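Local coordinates for protein putative hydantoin racemase (Klebsiella pneumoniae subsp. pneumoniae, PDB 3QVL) that racemises allantoin, probably interconverting the D and L forms of other 5-substituted hydantoins as a member of the HyuE racemase family, at residues I7-S12 and V74-G79; A85-A90 and G225-P230; H103-V108 and P199-V204; C138-A143 and K171-G176. All coordinates share one frame; numbering follows the deposited sequence. Where two conformers were deposited one is given.

Contact 1 (I7-S12 and V74-G79); sequences INPNTS and VIASFG. Unlike the reference sequence in segment 74-79: Ser77 (reference Cys). With 5HY ([(4R)-2,5-dioxoimidazolidin-4-yl]acetic acid), chain C.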
loop_
_atom_site.group_PDB
_atom_site.type_symbol
_atom_site.label_atom_id
_atom_site.label_comp_id
_atom_site.label_asym_id
_atom_site.label_seq_id
_atom_site.Cartn_x
_atom_site.Cartn_y
_atom_site.Cartn_z
ATOM N N ILE A 7 13.134 25.537 -16.664
ATOM C CA ILE A 7 11.844 26.092 -17.061
ATOM C C ILE A 7 10.963 26.403 -15.858
ATOM O O ILE A 7 10.557 25.500 -15.127
ATOM C CB ILE A 7 11.070 25.133 -18.006
ATOM C CG1 ILE A 7 11.952 24.684 -19.176
ATOM C CG2 ILE A 7 9.775 25.792 -18.505
ATOM C CD1 ILE A 7 11.429 23.464 -19.908
ATOM N N ASN A 8 10.680 27.688 -15.660
ATOM C CA ASN A 8 9.612 28.103 -14.764
ATOM C C ASN A 8 8.292 27.925 -15.514
ATOM O O ASN A 8 8.061 28.601 -16.514
ATOM C CB ASN A 8 9.799 29.563 -14.330
ATOM C CG ASN A 8 8.670 30.066 -13.439
ATOM O OD1 ASN A 8 7.900 29.282 -12.878
ATOM N ND2 ASN A 8 8.570 31.385 -13.305
ATOM N N PRO A 9 7.435 26.994 -15.051
ATOM C CA PRO A 9 6.177 26.691 -15.738
ATOM C C PRO A 9 5.137 27.811 -15.675
ATOM O O PRO A 9 4.213 27.825 -16.490
ATOM C CB PRO A 9 5.673 25.443 -15.004
ATOM C CG PRO A 9 6.904 24.841 -14.423
ATOM C CD PRO A 9 7.687 26.029 -13.970
ATOM N N ASN A 10 5.275 28.726 -14.719
ATOM C CA ASN A 10 4.431 29.921 -14.693
ATOM C C ASN A 10 5.092 31.092 -15.426
ATOM O O ASN A 10 6.290 31.048 -15.714
ATOM C CB ASN A 10 4.006 30.290 -13.261
ATOM C CG ASN A 10 5.146 30.835 -12.420
ATOM O OD1 ASN A 10 5.794 31.820 -12.779
ATOM N ND2 ASN A 10 5.378 30.206 -11.275
ATOM N N THR A 11 4.312 32.131 -15.721
ATOM C CA THR A 11 4.781 33.242 -16.555
ATOM C C THR A 11 5.378 34.415 -15.773
ATOM O O THR A 11 5.738 35.438 -16.364
ATOM C CB THR A 11 3.661 33.771 -17.482
ATOM O OG1 THR A 11 2.550 34.206 -16.691
ATOM C CG2 THR A 11 3.204 32.689 -18.455
ATOM N N SER A 12 5.486 34.269 -14.453
ATOM C CA SER A 12 6.079 35.305 -13.607
ATOM C C SER A 12 7.581 35.410 -13.847
ATOM O O SER A 12 8.327 34.462 -13.584
ATOM C CB SER A 12 5.800 35.021 -12.128
ATOM O OG SER A 12 6.560 35.874 -11.286
ATOM N N VAL A 74 14.848 21.226 -16.565
ATOM C CA VAL A 74 14.288 21.244 -15.216
ATOM C C VAL A 74 12.897 21.882 -15.259
ATOM O O VAL A 74 12.724 22.960 -15.830
ATOM C CB VAL A 74 15.206 22.016 -14.229
ATOM C CG1 VAL A 74 14.513 22.237 -12.889
ATOM C CG2 VAL A 74 16.526 21.276 -14.024
ATOM N N ILE A 75 11.911 21.203 -14.673
ATOM C CA ILE A 75 10.566 21.767 -14.524
ATOM C C ILE A 75 10.449 22.378 -13.128
ATOM O O ILE A 75 10.381 21.661 -12.124
ATOM C CB ILE A 75 9.460 20.717 -14.786
ATOM C CG1 ILE A 75 9.542 20.215 -16.232
ATOM C CG2 ILE A 75 8.075 21.302 -14.502
ATOM C CD1 ILE A 75 8.617 19.057 -16.547
ATOM N N ALA A 76 10.424 23.708 -13.084
ATOM C CA ALA A 76 10.631 24.451 -11.841
ATOM C C ALA A 76 9.378 24.931 -11.098
ATOM O O ALA A 76 9.326 26.068 -10.617
ATOM C CB ALA A 76 11.611 25.603 -12.067
ATOM N N SER A 77 8.380 24.053 -11.028
ATOM C CA SER A 77 7.195 24.248 -10.192
ATOM C C SER A 77 6.973 22.984 -9.366
ATOM O O SER A 77 7.179 21.875 -9.865
ATOM C CB SER A 77 5.966 24.541 -11.050
ATOM O OG SER A 77 4.824 24.776 -10.248
ATOM N N PHE A 78 6.552 23.151 -8.114
ATOM C CA PHE A 78 6.430 22.020 -7.180
ATOM C C PHE A 78 5.360 20.963 -7.503
ATOM O O PHE A 78 5.269 19.939 -6.825
ATOM C CB PHE A 78 6.280 22.530 -5.742
ATOM C CG PHE A 78 6.670 21.521 -4.697
ATOM C CD1 PHE A 78 8.008 21.191 -4.492
ATOM C CD2 PHE A 78 5.700 20.902 -3.914
ATOM C CE1 PHE A 78 8.373 20.257 -3.526
ATOM C CE2 PHE A 78 6.056 19.966 -2.946
ATOM C CZ PHE A 78 7.394 19.644 -2.753
ATOM N N GLY A 79 4.561 21.201 -8.536
ATOM C CA GLY A 79 3.625 20.189 -9.010
ATOM C C GLY A 79 4.202 19.342 -10.131
ATOM O O GLY A 79 3.554 18.404 -10.601
HETATM C C 5HY C . 5.453 26.470 -7.682
HETATM N N 5HY C . 3.229 26.958 -8.016
HETATM O O 5HY C . 6.513 25.960 -7.323
HETATM C CA 5HY C . 4.061 25.950 -7.347
HETATM C CB 5HY C . 3.795 25.884 -5.827
HETATM C CG 5HY C . 4.155 27.141 -5.018
HETATM O OAB 5HY C . 3.640 28.763 -9.312
HETATM N NAF 5HY C . 5.344 27.551 -8.451
HETATM C CAI 5HY C . 4.045 27.813 -8.642
HETATM O OD1 5HY C . 3.744 27.172 -3.840
HETATM O OD2 5HY C . 4.838 28.033 -5.566
HETATM O O HOH W 1 7.379 28.121 -10.355
#

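Contact 2 (A85-A90 and G225-P230); sequences AARELA and GDLAFP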
loop_
_atom_site.group_PDB
_atom_site.type_symbol
_atom_site.label_atom_id
_atom_site.label_comp_id
_atom_site.label_asym_id
_atom_site.label_seq_id
_atom_site.Cartn_x
_atom_site.Cartn_y
_atom_site.Cartn_z
ATOM N N ALA A 85 5.107 14.096 -20.063
ATOM C CA ALA A 85 4.920 14.670 -21.396
ATOM C C ALA A 85 6.228 15.269 -21.909
ATOM O O ALA A 85 6.591 15.080 -23.072
ATOM C CB ALA A 85 3.823 15.725 -21.371
ATOM N N ALA A 86 6.930 15.977 -21.025
ATOM C CA ALA A 86 8.220 16.589 -21.341
ATOM C C ALA A 86 9.293 15.544 -21.633
ATOM O O ALA A 86 10.123 15.732 -22.523
ATOM C CB ALA A 86 8.666 17.501 -20.208
ATOM N N ARG A 87 9.268 14.444 -20.881
ATOM C CA ARG A 87 10.226 13.355 -21.070
ATOM C C ARG A 87 10.050 12.650 -22.413
ATOM O O ARG A 87 11.024 12.170 -22.997
ATOM C CB ARG A 87 10.156 12.357 -19.913
ATOM C CG ARG A 87 10.784 12.893 -18.643
ATOM C CD ARG A 87 10.756 11.892 -17.507
ATOM N NE ARG A 87 11.404 12.458 -16.327
ATOM C CZ ARG A 87 11.444 11.884 -15.128
ATOM N NH1 ARG A 87 10.870 10.705 -14.919
ATOM N NH2 ARG A 87 12.064 12.498 -14.131
ATOM N N GLU A 88 8.812 12.603 -22.897
ATOM C CA GLU A 88 8.519 12.067 -24.225
ATOM C C GLU A 88 9.084 12.969 -25.322
ATOM O O GLU A 88 9.719 12.487 -26.261
ATOM C CB GLU A 88 7.013 11.893 -24.425
ATOM C CG GLU A 88 6.400 10.735 -23.650
ATOM C CD GLU A 88 4.937 10.502 -23.995
ATOM O OE1 GLU A 88 4.348 11.320 -24.730
ATOM O OE2 GLU A 88 4.376 9.489 -23.536
ATOM N N LEU A 89 8.857 14.275 -25.185
ATOM C CA LEU A 89 9.269 15.248 -26.198
ATOM C C LEU A 89 10.780 15.489 -26.218
ATOM O O LEU A 89 11.378 15.589 -27.290
ATOM C CB LEU A 89 8.513 16.573 -26.015
ATOM C CG LEU A 89 8.649 17.660 -27.090
ATOM C CD1 LEU A 89 8.160 17.180 -28.454
ATOM C CD2 LEU A 89 7.907 18.924 -26.673
ATOM N N ALA A 90 11.390 15.577 -25.037
ATOM C CA ALA A 90 12.818 15.881 -24.926
ATOM C C ALA A 90 13.704 14.658 -25.145
ATOM O O ALA A 90 13.288 13.524 -24.895
ATOM C CB ALA A 90 13.124 16.519 -23.579
ATOM N N GLY A 225 9.582 2.338 -25.264
ATOM C CA GLY A 225 8.262 2.146 -24.673
ATOM C C GLY A 225 7.539 3.402 -24.223
ATOM O O GLY A 225 7.149 4.236 -25.045
ATOM N N ASP A 226 7.371 3.530 -22.908
ATOM C CA ASP A 226 6.481 4.528 -22.303
ATOM C C ASP A 226 6.865 5.988 -22.544
ATOM O O ASP A 226 5.989 6.846 -22.674
ATOM C CB ASP A 226 6.347 4.277 -20.798
ATOM C CG ASP A 226 5.696 2.942 -20.477
ATOM O OD1 ASP A 226 5.164 2.285 -21.399
ATOM O OD2 ASP A 226 5.714 2.550 -19.293
ATOM N N LEU A 227 8.165 6.264 -22.591
ATOM C CA LEU A 227 8.646 7.637 -22.739
ATOM C C LEU A 227 9.319 7.880 -24.090
ATOM O O LEU A 227 10.118 8.808 -24.243
ATOM C CB LEU A 227 9.575 8.014 -21.577
ATOM C CG LEU A 227 8.995 7.970 -20.157
ATOM C CD1 LEU A 227 10.081 8.242 -19.131
ATOM C CD2 LEU A 227 7.833 8.946 -19.980
ATOM N N ALA A 228 8.972 7.044 -25.067
ATOM C CA ALA A 228 9.404 7.231 -26.447
ATOM C C ALA A 228 8.860 8.553 -26.980
ATOM O O ALA A 228 7.887 9.092 -26.441
ATOM C CB ALA A 228 8.920 6.074 -27.310
ATOM N N PHE A 229 9.491 9.077 -28.027
ATOM C CA PHE A 229 9.000 10.284 -28.687
ATOM C C PHE A 229 7.530 10.102 -29.069
ATOM O O PHE A 229 7.118 8.991 -29.414
ATOM C CB PHE A 229 9.842 10.616 -29.923
ATOM C CG PHE A 229 11.268 10.983 -29.610
ATOM C CD1 PHE A 229 11.569 12.168 -28.943
ATOM C CD2 PHE A 229 12.312 10.146 -29.993
ATOM C CE1 PHE A 229 12.890 12.510 -28.654
ATOM C CE2 PHE A 229 13.635 10.481 -29.711
ATOM C CZ PHE A 229 13.925 11.664 -29.040
ATOM N N PRO A 230 6.731 11.182 -28.990
ATOM C CA PRO A 230 5.306 11.084 -29.308
ATOM C C PRO A 230 5.077 10.483 -30.692
ATOM O O PRO A 230 5.873 10.717 -31.605
ATOM C CB PRO A 230 4.841 12.541 -29.285
ATOM C CG PRO A 230 5.802 13.229 -28.392
ATOM C CD PRO A 230 7.115 12.555 -28.610
#

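Contact 3 (H103-V108 and P199-V204); sequences HMATMV and PVIDGV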
loop_
_atom_site.group_PDB
_atom_site.type_symbol
_atom_site.label_atom_id
_atom_site.label_comp_id
_atom_site.label_asym_id
_atom_site.label_seq_id
_atom_site.Cartn_x
_atom_site.Cartn_y
_atom_site.Cartn_z
ATOM N N HIS A 103 13.641 13.247 -3.628
ATOM C CA HIS A 103 14.741 12.299 -3.823
ATOM C C HIS A 103 15.930 12.613 -2.913
ATOM O O HIS A 103 16.475 11.712 -2.270
ATOM C CB HIS A 103 15.188 12.275 -5.291
ATOM C CG HIS A 103 14.397 11.340 -6.153
ATOM N ND1 HIS A 103 13.115 11.618 -6.578
ATOM C CD2 HIS A 103 14.714 10.137 -6.687
ATOM C CE1 HIS A 103 12.674 10.621 -7.324
ATOM N NE2 HIS A 103 13.625 9.708 -7.404
ATOM N N MET A 104 16.314 13.889 -2.858
ATOM C CA MET A 104 17.423 14.339 -2.011
ATOM C C MET A 104 17.120 14.176 -0.526
ATOM O O MET A 104 18.005 13.825 0.256
ATOM C CB MET A 104 17.787 15.800 -2.303
ATOM C CG MET A 104 18.371 16.075 -3.687
ATOM S SD MET A 104 19.921 15.231 -4.055
ATOM C CE MET A 104 19.314 13.714 -4.788
ATOM N N ALA A 105 15.868 14.434 -0.150
ATOM C CA ALA A 105 15.432 14.357 1.245
ATOM C C ALA A 105 15.605 12.966 1.845
ATOM O O ALA A 105 15.992 12.833 3.008
ATOM C CB ALA A 105 13.988 14.815 1.376
ATOM N N THR A 106 15.331 11.938 1.045
ATOM C CA THR A 106 15.437 10.550 1.496
ATOM C C THR A 106 16.893 10.096 1.645
ATOM O O THR A 106 17.168 9.057 2.249
ATOM C CB THR A 106 14.691 9.577 0.553
ATOM O OG1 THR A 106 15.284 9.618 -0.751
ATOM C CG2 THR A 106 13.210 9.939 0.454
ATOM N N MET A 107 17.815 10.882 1.093
ATOM C CA MET A 107 19.242 10.572 1.152
ATOM C C MET A 107 19.935 11.180 2.374
ATOM O O MET A 107 21.057 10.795 2.711
ATOM C CB MET A 107 19.940 11.035 -0.130
ATOM C CG MET A 107 19.505 10.290 -1.382
ATOM S SD MET A 107 20.350 10.887 -2.856
ATOM C CE MET A 107 19.500 9.956 -4.127
ATOM N N VAL A 108 19.266 12.125 3.034
ATOM C CA VAL A 108 19.852 12.834 4.180
ATOM C C VAL A 108 19.019 12.747 5.465
ATOM O O VAL A 108 19.453 13.202 6.526
ATOM C CB VAL A 108 20.167 14.323 3.850
ATOM C CG1 VAL A 108 21.343 14.425 2.884
ATOM C CG2 VAL A 108 18.936 15.041 3.298
ATOM N N PRO A 199 18.915 19.719 6.956
ATOM C CA PRO A 199 18.753 19.931 5.519
ATOM C C PRO A 199 17.408 20.572 5.181
ATOM O O PRO A 199 16.353 19.987 5.438
ATOM C CB PRO A 199 18.832 18.513 4.939
ATOM C CG PRO A 199 19.548 17.718 5.963
ATOM C CD PRO A 199 19.138 18.298 7.275
ATOM N N VAL A 200 17.463 21.786 4.642
ATOM C CA VAL A 200 16.292 22.446 4.079
ATOM C C VAL A 200 16.528 22.483 2.575
ATOM O O VAL A 200 17.435 23.167 2.096
ATOM C CB VAL A 200 16.080 23.866 4.656
ATOM C CG1 VAL A 200 14.811 24.492 4.092
ATOM C CG2 VAL A 200 16.013 23.819 6.180
ATOM N N ILE A 201 15.715 21.729 1.842
ATOM C CA ILE A 201 16.027 21.381 0.459
ATOM C C ILE A 201 15.203 22.148 -0.572
ATOM O O ILE A 201 13.971 22.161 -0.521
ATOM C CB ILE A 201 15.919 19.847 0.233
ATOM C CG1 ILE A 201 16.908 19.119 1.150
ATOM C CG2 ILE A 201 16.177 19.482 -1.232
ATOM C CD1 ILE A 201 16.527 17.699 1.480
ATOM N N ASP A 202 15.914 22.791 -1.494
ATOM C CA ASP A 202 15.315 23.435 -2.653
ATOM C C ASP A 202 15.407 22.505 -3.857
ATOM O O ASP A 202 16.495 22.051 -4.223
ATOM C CB ASP A 202 16.022 24.763 -2.951
ATOM C CG ASP A 202 15.860 25.208 -4.394
ATOM O OD1 ASP A 202 14.718 25.214 -4.900
ATOM O OD2 ASP A 202 16.880 25.558 -5.022
ATOM N N GLY A 203 14.257 22.239 -4.470
ATOM C CA GLY A 203 14.175 21.358 -5.629
ATOM C C GLY A 203 14.827 21.891 -6.891
ATOM O O GLY A 203 15.273 21.111 -7.731
ATOM N N VAL A 204 14.873 23.217 -7.031
ATOM C CA VAL A 204 15.497 23.852 -8.197
ATOM C C VAL A 204 16.975 23.475 -8.283
ATOM O O VAL A 204 17.424 22.919 -9.289
ATOM C CB VAL A 204 15.331 25.397 -8.183
ATOM C CG1 VAL A 204 16.066 26.033 -9.359
ATOM C CG2 VAL A 204 13.856 25.780 -8.209
#

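Contact 4 (C138-A143 and K171-G176); sequences CAALHA and KEDGSG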
loop_
_atom_site.group_PDB
_atom_site.type_symbol
_atom_site.label_atom_id
_atom_site.label_comp_id
_atom_site.label_asym_id
_atom_site.label_seq_id
_atom_site.Cartn_x
_atom_site.Cartn_y
_atom_site.Cartn_z
ATOM N N CYS A 138 7.317 10.893 3.993
ATOM C CA CYS A 138 6.829 12.227 4.330
ATOM C C CYS A 138 6.037 12.215 5.634
ATOM O O CYS A 138 4.955 11.628 5.710
ATOM C CB CYS A 138 5.985 12.811 3.195
ATOM S SG CYS A 138 5.452 14.517 3.484
ATOM N N ALA A 139 6.594 12.868 6.651
ATOM C CA ALA A 139 5.979 12.934 7.975
ATOM C C ALA A 139 4.736 13.820 7.991
ATOM O O ALA A 139 3.731 13.471 8.613
ATOM C CB ALA A 139 6.993 13.416 9.007
ATOM N N ALA A 140 4.813 14.962 7.307
ATOM C CA ALA A 140 3.709 15.922 7.252
ATOM C C ALA A 140 3.841 16.887 6.077
ATOM O O ALA A 140 4.933 17.099 5.547
ATOM C CB ALA A 140 3.610 16.701 8.566
ATOM N N LEU A 141 2.710 17.464 5.677
ATOM C CA LEU A 141 2.672 18.503 4.654
ATOM C C LEU A 141 2.007 19.741 5.238
ATOM O O LEU A 141 0.959 19.644 5.883
ATOM C CB LEU A 141 1.902 18.034 3.414
ATOM C CG LEU A 141 2.399 16.840 2.597
ATOM C CD1 LEU A 141 1.854 15.532 3.156
ATOM C CD2 LEU A 141 1.965 17.008 1.153
ATOM N N HIS A 142 2.621 20.898 5.016
ATOM C CA HIS A 142 2.105 22.155 5.547
ATOM C C HIS A 142 2.055 23.241 4.481
ATOM O O HIS A 142 2.838 23.230 3.529
ATOM C CB HIS A 142 2.968 22.651 6.707
ATOM C CG HIS A 142 3.255 21.614 7.748
ATOM N ND1 HIS A 142 2.275 21.061 8.544
ATOM C CD2 HIS A 142 4.421 21.046 8.137
ATOM C CE1 HIS A 142 2.823 20.188 9.370
ATOM N NE2 HIS A 142 4.124 20.161 9.145
ATOM N N ALA A 143 1.129 24.179 4.658
ATOM C CA ALA A 143 1.049 25.371 3.823
ATOM C C ALA A 143 1.083 26.614 4.706
ATOM O O ALA A 143 0.521 26.614 5.803
ATOM C CB ALA A 143 -0.212 25.347 2.980
ATOM N N LYS A 171 9.896 20.582 15.283
ATOM C CA LYS A 171 9.541 20.340 16.678
ATOM C C LYS A 171 8.416 19.308 16.812
ATOM O O LYS A 171 8.412 18.507 17.750
ATOM C CB LYS A 171 9.142 21.654 17.359
ATOM C CG LYS A 171 9.071 21.589 18.881
ATOM N N GLU A 172 7.479 19.323 15.865
ATOM C CA GLU A 172 6.235 18.556 15.987
ATOM C C GLU A 172 6.143 17.291 15.129
ATOM O O GLU A 172 5.600 16.280 15.577
ATOM C CB GLU A 172 5.028 19.450 15.681
ATOM C CG GLU A 172 4.799 20.583 16.675
ATOM C CD GLU A 172 3.674 21.518 16.259
ATOM O OE1 GLU A 172 3.083 21.319 15.175
ATOM O OE2 GLU A 172 3.382 22.463 17.021
ATOM N N ASP A 173 6.664 17.352 13.905
ATOM C CA ASP A 173 6.389 16.323 12.893
ATOM C C ASP A 173 7.115 14.992 13.075
ATOM O O ASP A 173 6.635 13.956 12.610
ATOM C CB ASP A 173 6.668 16.862 11.487
ATOM C CG ASP A 173 5.800 18.056 11.128
ATOM O OD1 ASP A 173 4.899 18.423 11.914
ATOM O OD2 ASP A 173 6.022 18.630 10.044
ATOM N N GLY A 174 8.268 15.021 13.737
ATOM C CA GLY A 174 9.121 13.839 13.843
ATOM C C GLY A 174 9.876 13.592 12.549
ATOM O O GLY A 174 10.069 12.444 12.138
ATOM N N SER A 175 10.294 14.681 11.907
ATOM C CA SER A 175 11.064 14.621 10.666
ATOM C C SER A 175 12.461 15.207 10.867
ATOM O O SER A 175 12.697 15.958 11.817
ATOM C CB SER A 175 10.329 15.358 9.542
ATOM O OG SER A 175 10.073 16.705 9.896
ATOM N N GLY A 176 13.379 14.860 9.968
ATOM C CA GLY A 176 14.766 15.310 10.058
ATOM C C GLY A 176 15.165 16.341 9.017
ATOM O O GLY A 176 16.234 16.945 9.114
HETATM O O HOH W 2 4.142 13.548 11.641
#

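Contact 1 (I7-S12 and V74-G79)
In the parallel sheet that includes strands 2-7 and 72-75, Ile7 and Ile75 form a beta bridge, and just beyond it both chains turn into the loops that line the hydantoin pocket. Two backbone bonds on the Ile7 peptide groups fix the register: Ile7 N gives to Val74 O (2.7 Å), and Ala76 N gives to Ile7 O. Past the bridge, the Pro9 ring wedges against the second loop. Its CG meets CB of Ser77, a cysteine in the reference sequence, at 3.5 Å and also rests on Ile75 CG2, the Pro9 and Ile75 side chains crossing at about a right angle, while CD lies against the Ala76 carbonyl carbon.

Asparagine side chains organise the polar part of the first loop. Asn10 CG sits between its own backbone N and carbonyl carbon (chi1 71°), and ND2 reaches the ligand oxygen OAB at 3.0 Å. Its OD1 accepts from Ser12 N, completing an Asx turn, and from Asn8 ND2 at 2.9 Å, a donor standing well above the carbonyl plane. A second Asx turn joins Asn10 N to Asn8 OD1. From the second loop, Phe78 N gives a fairly straight bond (160°) to ligand O at 2.9 Å. Ser182, Thr117, Ile45 and Gly183 also bond to the ligand.

Water 1 donates to Asn8 OD1 and Ala76 O and accepts from ligand NAF at 2.8 Å, linking both loops through the hydantoin ring. Both ring carbonyl oxygens and the NAF N-H are thus met by matching partners, an arrangement that should orient the ring and may help polarise its carbonyls.

Contact 2 (A85-A90 and G225-P230)
Glu88 places CG anti to its own carbonyl carbon (chi1 -73°), and the chain, extended beyond CG, brings OE2 near Asp226 O. Phe229 CG takes the same position (chi1 -65°), bringing the ring to the C-terminal end of helix 83-89. The two meet where a type I beta turn, Gly225 to Ala228, and the Phe229-Pro230 step after it pack on that helix. Glu88 CB and CG both lie 3.6 Å from Ala228 O. The carboxylate does its bonding elsewhere: Phe49 N, His48 N and Arg120 of the second subunit take it up, making this contact part of a subunit interface. Arg87 and Leu227 lie side by side, pointing the same way, with Arg87 CD 4.1 Å from Leu227 CD1; the guanidinium continues on to Glu99, Val94 O and Thr106 O of the third subunit.

Carbonyl groups at the helix end face the second segment. Lys223 reaches into this group, bonding to Arg87 O, Ala90 O and Leu227 O and making a cation-pi contact with Phe229. Leu89 O sits at the edge of the Phe229 ring, 3.7 Å from CE1. Glu88 O receives a CA-H...O contact from Phe229 CA at 3.4 Å and lies 3.5 Å from Pro230 CD.

Contact 3 (H103-V108 and P199-V204)
Ile201 meets Ala105 through its delta methyl: CD1 lies 3.5 Å from Ala105 CA and 3.8 Å from Ala105 CB, against the flank of helix 97-108. The same methyl touches Val108 CG2 at 4.0 Å, three residues further on. Ile201 CG2, the other branch, faces Met104 CB at 4.2 Å, beyond which the Met104 chain bends at chi2 and chi3 and leads away; the side chain also touches Ala206 and Met210 of helix 203-216. The final member of the first shell is Pro199. Its CB and CG both stand 3.8 Å from Val108 CG2, the two side chains sliding past each other in opposite directions. With Val108 CG1 anti to the carbonyl carbon (chi1 -71°), the other methyl, CG2, falls between the backbone N and the carbonyl carbon, where it meets both Pro199 and Ile201. The whole surface is aliphatic, the packing of a helix on the end strand of a sheet.

Further out, polar bonds lie within each segment. Thr106 OG1 gives to His103 O at 2.8 Å within the last turns of the helix. Asp202, at the N-cap of helix 203-216, accepts weakly from Val204 N through OD1, while its OD2 takes up Ser205 N; these capping bonds occur where strand 200-201 passes into the helix.

Backbone bonds join strand 200-201 to strand 177-180, and Ala105 also rests on Val179 there, so helix 97-108 lies over both strands. Helix 203-216 flanks it at Met104, and the third subunit packs on Val108 and Pro199 with its Ala220.

Contact 4 (C138-A143 and K171-G176)
Asp173 and His142 reach toward each other tip to tip, tying the end of helix 157-172 to strand 138-143, an outermost strand of its parallel sheet within the chain. Asp173 follows Lys171 and Glu172 at the C-terminal end of helix 157-172. Its CG is anti to the carbonyl carbon (chi1 -61°), which directs the carboxylate at the strand. His142 NE2 gives a short, straight bond to OD2 (2.6 Å, 166°). The donor approaches on the syn side of OD2, and the oxygen lies almost in the imidazole plane, although ring and carboxylate planes are 33° apart. OD2 also packs on Ala140 CB at 3.4 Å and has a second polar partner in Ser113 OG. The backbone carbonyl of Asp173 has its own link: water 2 donates to Asp173 O at 2.7 Å and to Ala139 O at 3.1 Å. Asp173 O also lies 3.7 Å from Ala139 CB.

Gly174 follows with positive phi as the chain leaves the helix, and its carbonyl bonds to Arg111. Ser175 comes next: its CB packs on Ala139 CB at 3.9 Å, while its OG joins Ser113 OG, the same hydroxyl that meets Asp173. Asp173 and Ser175 thus share one serine of the adjacent strand 112-116.

The chemistry is that of a His-carboxylate pair near the surface. With one carboxylate oxygen gripped by an imidazole N-H and a hydroxyl, Asp173 is held in orientation, and its negative charge would tend to favour the protonated, positively charged form of His142.

How the contacts relate
From the N terminus, contact 1 closes the first long loop, joining the ends of strands 2-7 and 72-75 at the ligand pocket. Only after it does contact 2 open, in helix 83-89, which follows strand 72-75 and packs on it through Ala86 and Ile75. Contact 2 closes at 225-230, enclosing everything between; contact 3 nests inside it and contact 4 inside contact 3, and none cross. Contacts 3 and 4 serve the other parallel sheet, one at strand 200-201 and one at strand 138-143, and they touch where Pro199 CD meets Gly176 O. Contacts 2 and 4 lie on opposite sides of the chain's centre, and contacts 2, 3 and 4 all meet the third subunit.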